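Local coordinates for envelopment polyprotein (Bovine Schmallenberg virus BH80/Germany/2011, PDB 7A56) that forms the fusion domains of envelope glycoprotein Gc, a class II membrane fusion protein that probably merges the viral and host membranes during virus entry, at residues G148-K154 and C174-Q180; E132-T136 and E164-A169; F117-T121 and C264-Y270; E120-G126 and D181-Y187. One frame throughout, in Å; residues are numbered along the deposited sequence.

Interaction 1 (G148-K154 and C174-Q180)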
# COMPACT_ATOMS: atom_id res chain seq x y z
N GLY A 148 11.26 29.20 17.03
CA GLY A 148 10.42 28.15 17.56
C GLY A 148 9.41 28.60 18.61
O GLY A 148 8.54 27.81 18.98
N TRP A 149 9.51 29.82 19.08
CA TRP A 149 8.56 30.38 20.04
C TRP A 149 7.45 31.09 19.26
O TRP A 149 7.71 31.71 18.23
CB TRP A 149 9.28 31.37 20.94
CG TRP A 149 10.24 30.71 21.86
CD1 TRP A 149 11.21 29.77 21.52
CD2 TRP A 149 10.34 30.90 23.27
NE1 TRP A 149 11.92 29.41 22.64
CE2 TRP A 149 11.40 30.06 23.73
CE3 TRP A 149 9.64 31.69 24.20
CZ2 TRP A 149 11.77 29.99 25.07
CZ3 TRP A 149 10.01 31.61 25.54
CH2 TRP A 149 11.08 30.76 25.96
N VAL A 150 6.19 30.99 19.75
CA VAL A 150 5.10 31.68 19.08
C VAL A 150 4.88 32.99 19.85
O VAL A 150 5.25 33.11 21.03
CB VAL A 150 3.79 30.88 18.93
CG1 VAL A 150 4.01 29.63 17.99
CG2 VAL A 150 3.30 30.37 20.27
N THR A 151 4.35 34.00 19.18
CA THR A 151 4.22 35.32 19.82
C THR A 151 2.78 35.65 20.19
O THR A 151 1.81 35.05 19.71
CB THR A 151 4.76 36.43 18.92
OG1 THR A 151 4.08 36.35 17.67
CG2 THR A 151 6.26 36.24 18.64
N PHE A 152 2.64 36.66 21.06
CA PHE A 152 1.31 37.17 21.37
C PHE A 152 1.46 38.64 21.72
O PHE A 152 2.52 39.08 22.16
CB PHE A 152 0.65 36.44 22.56
CG PHE A 152 1.56 36.26 23.77
CD1 PHE A 152 1.69 37.27 24.72
CD2 PHE A 152 2.23 35.04 23.95
CE1 PHE A 152 2.52 37.12 25.81
CE2 PHE A 152 3.06 34.86 25.06
CZ PHE A 152 3.21 35.93 26.00
N SER A 153 0.39 39.41 21.50
CA SER A 153 0.48 40.85 21.83
C SER A 153 -0.92 41.44 21.90
O SER A 153 -1.88 40.92 21.29
CB SER A 153 1.32 41.64 20.82
OG SER A 153 0.73 41.55 19.51
N LYS A 154 -1.03 42.57 22.61
CA LYS A 154 -2.24 43.38 22.60
C LYS A 154 -1.85 44.85 22.55
O LYS A 154 -1.04 45.31 23.37
CB LYS A 154 -3.11 43.12 23.83
CG LYS A 154 -4.03 41.88 23.68
CD LYS A 154 -4.94 41.62 24.88
CE LYS A 154 -5.80 40.35 24.67
NZ LYS A 154 -6.93 40.59 23.73
N CYS A 174 1.65 48.82 24.57
CA CYS A 174 1.55 47.44 24.11
C CYS A 174 1.98 46.50 25.23
O CYS A 174 2.83 46.85 26.06
CB CYS A 174 2.39 47.23 22.86
SG CYS A 174 2.42 45.47 22.18
N LEU A 175 1.42 45.29 25.20
CA LEU A 175 1.89 44.20 26.06
C LEU A 175 2.11 43.03 25.14
O LEU A 175 1.19 42.64 24.39
CB LEU A 175 0.87 43.86 27.16
CG LEU A 175 1.12 42.70 28.11
CD1 LEU A 175 2.34 42.92 28.97
CD2 LEU A 175 -0.08 42.47 29.00
N TYR A 176 3.33 42.49 25.14
CA TYR A 176 3.63 41.42 24.17
C TYR A 176 4.53 40.36 24.80
O TYR A 176 5.12 40.56 25.87
CB TYR A 176 4.28 42.00 22.89
CG TYR A 176 5.58 42.74 23.12
CD1 TYR A 176 5.59 44.12 23.38
CD2 TYR A 176 6.80 42.07 23.03
CE1 TYR A 176 6.79 44.79 23.58
CE2 TYR A 176 8.00 42.74 23.24
CZ TYR A 176 7.99 44.08 23.50
OH TYR A 176 9.20 44.70 23.69
N GLY A 177 4.64 39.23 24.12
CA GLY A 177 5.64 38.27 24.52
C GLY A 177 5.69 37.09 23.56
O GLY A 177 5.23 37.17 22.42
N SER A 178 6.29 36.00 24.06
CA SER A 178 6.44 34.77 23.28
C SER A 178 6.40 33.57 24.22
O SER A 178 6.60 33.71 25.44
CB SER A 178 7.73 34.79 22.46
OG SER A 178 8.83 35.14 23.28
N CYS A 179 6.22 32.37 23.65
CA CYS A 179 6.11 31.22 24.52
C CYS A 179 6.42 29.95 23.72
O CYS A 179 6.34 29.94 22.50
CB CYS A 179 4.71 31.13 25.15
SG CYS A 179 3.31 31.00 24.00
N GLN A 180 6.72 28.87 24.45
CA GLN A 180 6.90 27.54 23.85
C GLN A 180 6.46 26.52 24.90
O GLN A 180 6.74 26.71 26.09
CB GLN A 180 8.37 27.37 23.46
CG GLN A 180 8.73 26.16 22.61
CD GLN A 180 10.20 26.22 22.29
OE1 GLN A 180 11.03 26.15 23.19
NE2 GLN A 180 10.53 26.43 21.01
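Six backbone hydrogen bonds hold strands 150-154 and 174-180 in antiparallel register. They come in reciprocal pairs: Val-150 N to Cys-179 O and Cys-179 N to Val-150 O, both 2.9 Å; Phe-152 N to Gly-177 O at 3.0 Å and Gly-177 N to Phe-152 O at 2.9 Å; Lys-154 N to Leu-175 O at 2.8 Å and Leu-175 N to Lys-154 O at 3.1 Å. Beyond the ladder, the Gln-180 side chain makes a weak hydrogen bond from NE2 to Gly-148 O (3.2 Å). Strand 172-183 runs between strands 150-158 and 98-134 in the large antiparallel sheet of this class II fusion protein. The Phe-152 ring lies over Gly-177, CA 4.0 Å from the ring centroid, where a CB would clash, and its edge meets Cys-179 SG, which is disulfide-linked to Cys-299. At the loop end, Gln-180 CB sits 3.9 Å from the centroid of the five-membered Trp-149 ring, a CH-pi contact. On the opposite face from Phe-152, Ser-153 CB packs against Tyr-176 CB (3.6 Å).

Interaction 2 (E132-T136 and E164-A169)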
# COMPACT_ATOMS: atom_id res chain seq x y z
N GLU A 132 7.03 41.52 27.80
CA GLU A 132 7.37 42.89 28.14
C GLU A 132 6.14 43.78 27.96
O GLU A 132 5.19 43.43 27.28
CB GLU A 132 8.49 43.46 27.26
CG GLU A 132 9.60 42.51 26.96
CD GLU A 132 10.85 42.77 27.75
OE1 GLU A 132 11.90 42.18 27.38
OE2 GLU A 132 10.79 43.53 28.75
N GLU A 133 6.20 44.97 28.54
CA GLU A 133 5.18 45.96 28.19
C GLU A 133 5.86 47.29 27.97
O GLU A 133 6.93 47.55 28.52
CB GLU A 133 4.06 46.09 29.24
CG GLU A 133 4.41 46.65 30.55
CD GLU A 133 3.17 46.76 31.46
OE1 GLU A 133 2.78 45.72 32.02
OE2 GLU A 133 2.58 47.85 31.58
N VAL A 134 5.22 48.14 27.15
CA VAL A 134 5.65 49.51 26.92
C VAL A 134 4.46 50.46 27.13
O VAL A 134 3.31 50.16 26.77
CB VAL A 134 6.29 49.70 25.53
CG1 VAL A 134 7.40 48.67 25.30
CG2 VAL A 134 5.27 49.60 24.43
N CYS A 135 4.77 51.61 27.73
CA CYS A 135 3.77 52.58 28.17
C CYS A 135 3.11 53.27 26.98
O CYS A 135 1.87 53.39 26.93
CB CYS A 135 4.46 53.60 29.07
SG CYS A 135 3.48 55.11 29.41
N THR A 136 3.91 53.65 25.98
CA THR A 136 3.45 54.38 24.82
C THR A 136 3.95 53.75 23.52
O THR A 136 4.89 52.95 23.51
CB THR A 136 3.90 55.85 24.88
OG1 THR A 136 3.15 56.57 23.91
CG2 THR A 136 5.36 55.94 24.51
N GLU A 164 1.34 50.96 34.09
CA GLU A 164 2.55 50.76 34.89
C GLU A 164 2.90 52.05 35.62
O GLU A 164 2.36 53.11 35.35
CB GLU A 164 3.71 50.31 34.01
CG GLU A 164 4.28 51.36 33.05
CD GLU A 164 5.52 50.80 32.33
OE1 GLU A 164 6.44 50.32 33.02
OE2 GLU A 164 5.56 50.79 31.09
N TRP A 165 3.82 51.93 36.58
CA TRP A 165 4.17 53.08 37.42
C TRP A 165 4.67 54.23 36.54
O TRP A 165 5.56 54.04 35.71
CB TRP A 165 5.23 52.64 38.45
CG TRP A 165 5.45 53.64 39.62
CD1 TRP A 165 4.88 53.61 40.88
CD2 TRP A 165 6.32 54.76 39.61
NE1 TRP A 165 5.35 54.65 41.64
CE2 TRP A 165 6.23 55.38 40.88
CE3 TRP A 165 7.16 55.32 38.64
CZ2 TRP A 165 6.94 56.52 41.20
CZ3 TRP A 165 7.87 56.45 38.97
CH2 TRP A 165 7.76 57.04 40.24
N GLY A 166 4.03 55.39 36.66
CA GLY A 166 4.45 56.59 35.93
C GLY A 166 3.90 56.74 34.52
O GLY A 166 4.23 57.74 33.85
N CYS A 167 3.07 55.82 34.06
CA CYS A 167 2.46 55.93 32.74
C CYS A 167 1.09 56.60 32.83
O CYS A 167 0.27 56.24 33.67
CB CYS A 167 2.34 54.52 32.12
SG CYS A 167 1.78 54.49 30.40
N LEU A 168 0.83 57.56 31.95
CA LEU A 168 -0.48 58.19 31.89
C LEU A 168 -1.14 58.05 30.52
O LEU A 168 -2.09 58.79 30.22
CB LEU A 168 -0.36 59.68 32.26
CG LEU A 168 0.31 59.95 33.59
CD1 LEU A 168 0.70 61.42 33.67
CD2 LEU A 168 -0.70 59.65 34.67
N ALA A 169 -0.61 57.18 29.66
CA ALA A 169 -1.13 56.99 28.31
C ALA A 169 -2.50 56.31 28.33
O ALA A 169 -2.84 55.55 29.25
CB ALA A 169 -0.12 56.17 27.48
O HOH W 1 3.03 49.91 30.37
O HOH W 2 7.65 48.05 31.43
O HOH W 3 7.33 51.76 29.00
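Cys-135, just past the end of strand 98-134, gives up more surface here than any other residue, and it is covalently fixed: its SG is 2.1 Å from Cys-167 SG, with a disulfide dihedral of 88°, close to the relaxed value. Cys-135 also rests on Ala-169, its carbonyl O 3.5 Å from Ala-169 CB, while that same O accepts a hydrogen bond from Ser-158. The disulfide thus ties the strand end to the loop 164-169 at a point far from the chain centre, in keeping with the disulfide-braced distal end of domain II in class II fusion proteins. Glu-164 opens a type II turn closed by Cys-167 N to Glu-164 O (3.1 Å), with Gly-166 at the position of positive phi; this turn presents the half-cystine to its partner. The Glu-164 side chain reaches back to the strand but makes no direct hydrogen bond with it. Water 3 joins its OE2 (2.9 Å) to Cys-135 N (2.9 Å), and water 2 joins its OE1 to Glu-133 O, both at 3.0 Å. Glu-133 is the third main participant. Its OE2 lies 4.2 Å from Glu-164 OE2, and water 1 donates to both, at 2.4 Å from Glu-133 OE2 and 2.8 Å from Glu-164 OE2. A salt bridge from Lys-292 to Glu-133 offsets this clustering of like charges.

Interaction 3 (F117-T121 and C264-Y270)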
# COMPACT_ATOMS: atom_id res chain seq x y z
N PHE A 117 15.04 8.63 13.29
CA PHE A 117 14.35 9.30 14.37
C PHE A 117 13.92 10.68 13.92
O PHE A 117 14.72 11.44 13.35
CB PHE A 117 15.25 9.38 15.59
CG PHE A 117 14.69 10.29 16.65
CD1 PHE A 117 13.72 9.83 17.54
CD2 PHE A 117 15.13 11.60 16.75
CE1 PHE A 117 13.22 10.71 18.53
CE2 PHE A 117 14.62 12.43 17.70
CZ PHE A 117 13.69 11.97 18.60
N LEU A 118 12.64 11.01 14.17
CA LEU A 118 12.10 12.36 13.90
C LEU A 118 11.96 13.23 15.15
O LEU A 118 12.51 14.33 15.17
CB LEU A 118 10.73 12.28 13.21
CG LEU A 118 10.71 11.56 11.86
CD1 LEU A 118 9.27 11.71 11.34
CD2 LEU A 118 11.75 12.11 10.91
N TYR A 119 11.25 12.76 16.18
CA TYR A 119 11.02 13.65 17.33
C TYR A 119 10.38 12.84 18.45
O TYR A 119 9.87 11.74 18.23
CB TYR A 119 10.12 14.84 16.94
CG TYR A 119 8.76 14.40 16.40
CD1 TYR A 119 7.75 13.99 17.29
CD2 TYR A 119 8.47 14.46 15.02
CE1 TYR A 119 6.51 13.64 16.84
CE2 TYR A 119 7.24 14.07 14.54
CZ TYR A 119 6.27 13.66 15.45
OH TYR A 119 5.03 13.24 15.01
N GLU A 120 10.35 13.41 19.64
CA GLU A 120 9.56 12.92 20.76
C GLU A 120 8.33 13.80 20.91
O GLU A 120 8.38 14.99 20.60
CB GLU A 120 10.34 12.95 22.07
CG GLU A 120 11.32 11.88 22.28
CD GLU A 120 12.08 12.07 23.59
OE1 GLU A 120 12.71 13.14 23.78
OE2 GLU A 120 12.03 11.14 24.43
N THR A 121 7.24 13.22 21.43
CA THR A 121 6.05 13.99 21.78
C THR A 121 5.47 13.40 23.06
O THR A 121 5.88 12.32 23.53
CB THR A 121 5.00 14.07 20.61
OG1 THR A 121 4.03 15.10 20.88
CG2 THR A 121 4.22 12.70 20.37
N CYS A 264 -1.68 13.10 16.27
CA CYS A 264 -0.58 12.74 17.16
C CYS A 264 0.71 13.43 16.72
O CYS A 264 1.02 13.46 15.53
CB CYS A 264 -0.37 11.18 17.17
SG CYS A 264 1.10 10.72 18.16
N GLY A 265 1.46 13.97 17.69
CA GLY A 265 2.76 14.56 17.35
C GLY A 265 2.72 16.00 16.81
O GLY A 265 3.61 16.39 16.04
N SER A 266 1.69 16.79 17.16
CA SER A 266 1.65 18.21 16.77
C SER A 266 2.63 19.07 17.56
O SER A 266 2.87 20.24 17.19
CB SER A 266 0.22 18.77 16.91
OG SER A 266 -0.19 18.78 18.28
N VAL A 267 3.19 18.55 18.65
CA VAL A 267 4.27 19.24 19.35
C VAL A 267 5.47 18.31 19.37
O VAL A 267 5.34 17.15 19.80
CB VAL A 267 3.89 19.63 20.79
CG1 VAL A 267 5.07 20.35 21.46
CG2 VAL A 267 2.68 20.62 20.75
N GLN A 268 6.62 18.80 18.90
CA GLN A 268 7.71 17.87 18.53
C GLN A 268 9.01 18.35 19.17
O GLN A 268 9.47 19.46 18.89
CB GLN A 268 7.88 17.77 17.01
CG GLN A 268 6.60 17.39 16.29
CD GLN A 268 6.69 17.57 14.78
OE1 GLN A 268 7.66 18.08 14.22
NE2 GLN A 268 5.70 17.07 14.11
N LEU A 269 9.58 17.51 20.04
CA LEU A 269 10.86 17.77 20.68
C LEU A 269 11.93 16.98 19.96
O LEU A 269 11.87 15.75 19.92
CB LEU A 269 10.81 17.37 22.15
CG LEU A 269 12.12 17.51 22.93
CD1 LEU A 269 12.36 18.95 23.21
CD2 LEU A 269 12.01 16.75 24.26
N TYR A 270 12.91 17.69 19.39
CA TYR A 270 13.99 17.02 18.69
C TYR A 270 15.29 17.77 18.98
O TYR A 270 15.34 18.68 19.81
CB TYR A 270 13.69 16.89 17.19
CG TYR A 270 13.85 18.16 16.38
CD1 TYR A 270 13.19 19.33 16.73
CD2 TYR A 270 14.64 18.17 15.23
CE1 TYR A 270 13.33 20.47 15.98
CE2 TYR A 270 14.79 19.31 14.48
CZ TYR A 270 14.14 20.45 14.85
OH TYR A 270 14.30 21.58 14.09
O HOH W 4 14.07 14.45 21.34
O HOH W 5 1.42 15.72 20.28
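The Tyr-119 ring lies flat over the side chain of Gln-268, whose CG stands 3.5 Å from the ring centroid and almost on the ring normal, an unusually close CH-pi contact. Both polar ends are engaged: Tyr-119 OH bonds to the carbonyl of Asn-255, and Gln-268 NE2 donates to Gly-265 O (2.9 Å) while its OE1 accepts from Gly-258. Tyr-119 OH also approaches Gly-265 CA to 3.5 Å, at a place where any CB would collide with it. Next to this stack, Glu-120 and Leu-269 form a single antiparallel bridge, with Glu-120 N to Leu-269 O and Leu-269 N to Glu-120 O both 2.8 Å and nearly linear. Thr-121 OG1 donates to Val-267 O (2.7 Å), and water 4 links Glu-120 OE1 (3.1 Å) to Leu-269 O (2.9 Å). Beside the bridge, Leu-118 and Tyr-119 form a classic beta bulge, both facing Ile-189 of strand 187-192. The arrangement is that of a short two-stranded beta hairpin, 268-275, bridged to the long strand 98-134 of the main antiparallel sheet.

Interaction 4 (E120-G126 and D181-Y187)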
# COMPACT_ATOMS: atom_id res chain seq x y z
N GLU A 120 10.35 13.41 19.64
CA GLU A 120 9.56 12.92 20.76
C GLU A 120 8.33 13.80 20.91
O GLU A 120 8.38 14.99 20.60
CB GLU A 120 10.34 12.95 22.07
CG GLU A 120 11.32 11.88 22.28
CD GLU A 120 12.08 12.07 23.59
OE1 GLU A 120 12.71 13.14 23.78
OE2 GLU A 120 12.03 11.14 24.43
N THR A 121 7.24 13.22 21.43
CA THR A 121 6.05 13.99 21.78
C THR A 121 5.47 13.40 23.06
O THR A 121 5.88 12.32 23.53
CB THR A 121 5.00 14.07 20.61
OG1 THR A 121 4.03 15.10 20.88
CG2 THR A 121 4.22 12.70 20.37
N GLY A 122 4.53 14.14 23.64
CA GLY A 122 3.83 13.80 24.86
C GLY A 122 3.00 15.01 25.26
O GLY A 122 2.92 15.99 24.52
N PRO A 123 2.35 14.97 26.42
CA PRO A 123 1.43 16.06 26.77
C PRO A 123 2.16 17.31 27.23
O PRO A 123 3.28 17.25 27.74
CB PRO A 123 0.63 15.47 27.94
CG PRO A 123 1.70 14.53 28.61
CD PRO A 123 2.42 13.92 27.46
N THR A 124 1.47 18.44 27.11
CA THR A 124 2.05 19.68 27.60
C THR A 124 1.83 19.78 29.10
O THR A 124 0.73 19.53 29.61
CB THR A 124 1.46 20.87 26.86
OG1 THR A 124 1.86 20.77 25.49
CG2 THR A 124 1.95 22.20 27.44
N ILE A 125 2.91 20.10 29.80
CA ILE A 125 2.95 20.18 31.26
C ILE A 125 3.36 21.55 31.76
O ILE A 125 3.50 21.72 32.97
CB ILE A 125 3.90 19.13 31.83
CG1 ILE A 125 5.33 19.40 31.36
CG2 ILE A 125 3.40 17.76 31.31
CD1 ILE A 125 6.34 18.57 32.08
N GLY A 126 3.63 22.49 30.87
CA GLY A 126 4.03 23.81 31.32
C GLY A 126 4.31 24.66 30.11
O GLY A 126 4.27 24.17 28.99
N ASP A 181 5.70 25.50 24.47
CA ASP A 181 5.28 24.43 25.39
C ASP A 181 6.47 23.70 26.01
O ASP A 181 7.56 23.62 25.43
CB ASP A 181 4.44 23.37 24.68
CG ASP A 181 3.01 23.81 24.41
OD1 ASP A 181 2.72 25.04 24.51
OD2 ASP A 181 2.19 22.91 24.04
N ILE A 182 6.23 23.16 27.20
CA ILE A 182 7.04 22.10 27.80
C ILE A 182 6.20 20.82 27.83
O ILE A 182 5.03 20.86 28.27
CB ILE A 182 7.47 22.46 29.23
CG1 ILE A 182 8.21 23.78 29.28
CG2 ILE A 182 8.31 21.28 29.84
CD1 ILE A 182 8.13 24.44 30.69
N ILE A 183 6.79 19.70 27.34
CA ILE A 183 6.09 18.43 27.28
C ILE A 183 6.80 17.39 28.14
O ILE A 183 8.00 17.48 28.43
CB ILE A 183 5.97 17.87 25.83
CG1 ILE A 183 7.37 17.53 25.29
CG2 ILE A 183 5.19 18.85 24.92
CD1 ILE A 183 7.39 16.58 24.06
N ARG A 184 6.06 16.36 28.51
CA ARG A 184 6.65 15.19 29.11
C ARG A 184 6.77 14.16 27.98
O ARG A 184 5.75 13.71 27.45
CB ARG A 184 5.78 14.66 30.25
CG ARG A 184 6.34 13.37 30.88
CD ARG A 184 5.39 12.83 31.93
NE ARG A 184 4.17 12.17 31.41
CZ ARG A 184 2.93 12.62 31.62
NH1 ARG A 184 1.89 11.94 31.16
NH2 ARG A 184 2.71 13.75 32.30
N PRO A 185 7.98 13.81 27.55
CA PRO A 185 8.13 12.88 26.41
C PRO A 185 7.52 11.52 26.74
O PRO A 185 7.80 10.95 27.81
CB PRO A 185 9.65 12.77 26.22
CG PRO A 185 10.24 13.88 26.99
CD PRO A 185 9.27 14.27 28.09
N GLU A 186 6.74 10.97 25.78
CA GLU A 186 6.08 9.67 25.94
C GLU A 186 6.25 8.76 24.72
O GLU A 186 6.40 7.54 24.89
CB GLU A 186 4.59 9.87 26.25
CG GLU A 186 4.35 10.54 27.65
CD GLU A 186 4.42 9.53 28.77
OE1 GLU A 186 4.32 9.92 29.96
OE2 GLU A 186 4.54 8.30 28.44
N TYR A 187 6.29 9.31 23.50
CA TYR A 187 6.47 8.50 22.29
C TYR A 187 7.60 9.08 21.45
O TYR A 187 7.79 10.31 21.43
CB TYR A 187 5.19 8.46 21.41
CG TYR A 187 3.95 7.84 22.00
CD1 TYR A 187 3.16 8.54 22.94
CD2 TYR A 187 3.51 6.55 21.59
CE1 TYR A 187 2.00 7.98 23.45
CE2 TYR A 187 2.35 5.99 22.10
CZ TYR A 187 1.59 6.70 23.03
OH TYR A 187 0.43 6.16 23.54
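The backbones run antiparallel in two ladders whose register shifts by one. In the first, Thr-121 N donates to Tyr-187 O (3.0 Å), and Thr-121 O accepts from Glu-186 N (2.8 Å) and Tyr-187 N (3.0 Å). In the second, Ile-182 O accepts from Ile-125 N (2.7 Å) and weakly from Gly-126 N (3.4 Å), while Ile-182 N returns to Gly-126 O (2.8 Å). Each doubly used carbonyl marks a classic beta bulge, Glu-186/Tyr-187 facing Thr-121 and Ile-125/Gly-126 facing Ile-182. Between the ladders, Arg-184 N bonds to Pro-123 O (3.0 Å), and Gly-122 CA makes a CA-H...O contact with Arg-184 O (3.2 Å); a CB would clash there. This loop falls where strand 98-134 passes from pairing with strand 187-192 to strand 172-183 of the same antiparallel sheet. Thr-124 OG1 donates to Asp-181 OD2 (2.6 Å). The Arg-184 guanidinium lies over Pro-123 CG and forms a salt bridge with Glu-186, NE to OE1 2.7 Å. Ile-125 CG1 packs on Ile-182 CG2 (3.8 Å).

Overall arrangement
From the N terminus, the long strand 98-134 supplies the first partner of interactions 3 and 4, which share Glu-120 and Thr-121, and farther along that of interaction 2. After a return, the chain runs outward again through 148-154, where interaction 1 begins. Residues 164-169 close the loop of interaction 2 and 174-180 that of interaction 1, so these two cross; they also touch, since 132-134 pairs with 174-176. Immediately afterwards 181-187 closes interaction 4, whose loop encloses both. Only at 264-270 does interaction 3 close, around interactions 1 and 2 as well. Strand 172-183 thus links the distal end to the bulged region, where Val-267 and Leu-269 pack on Ile-183.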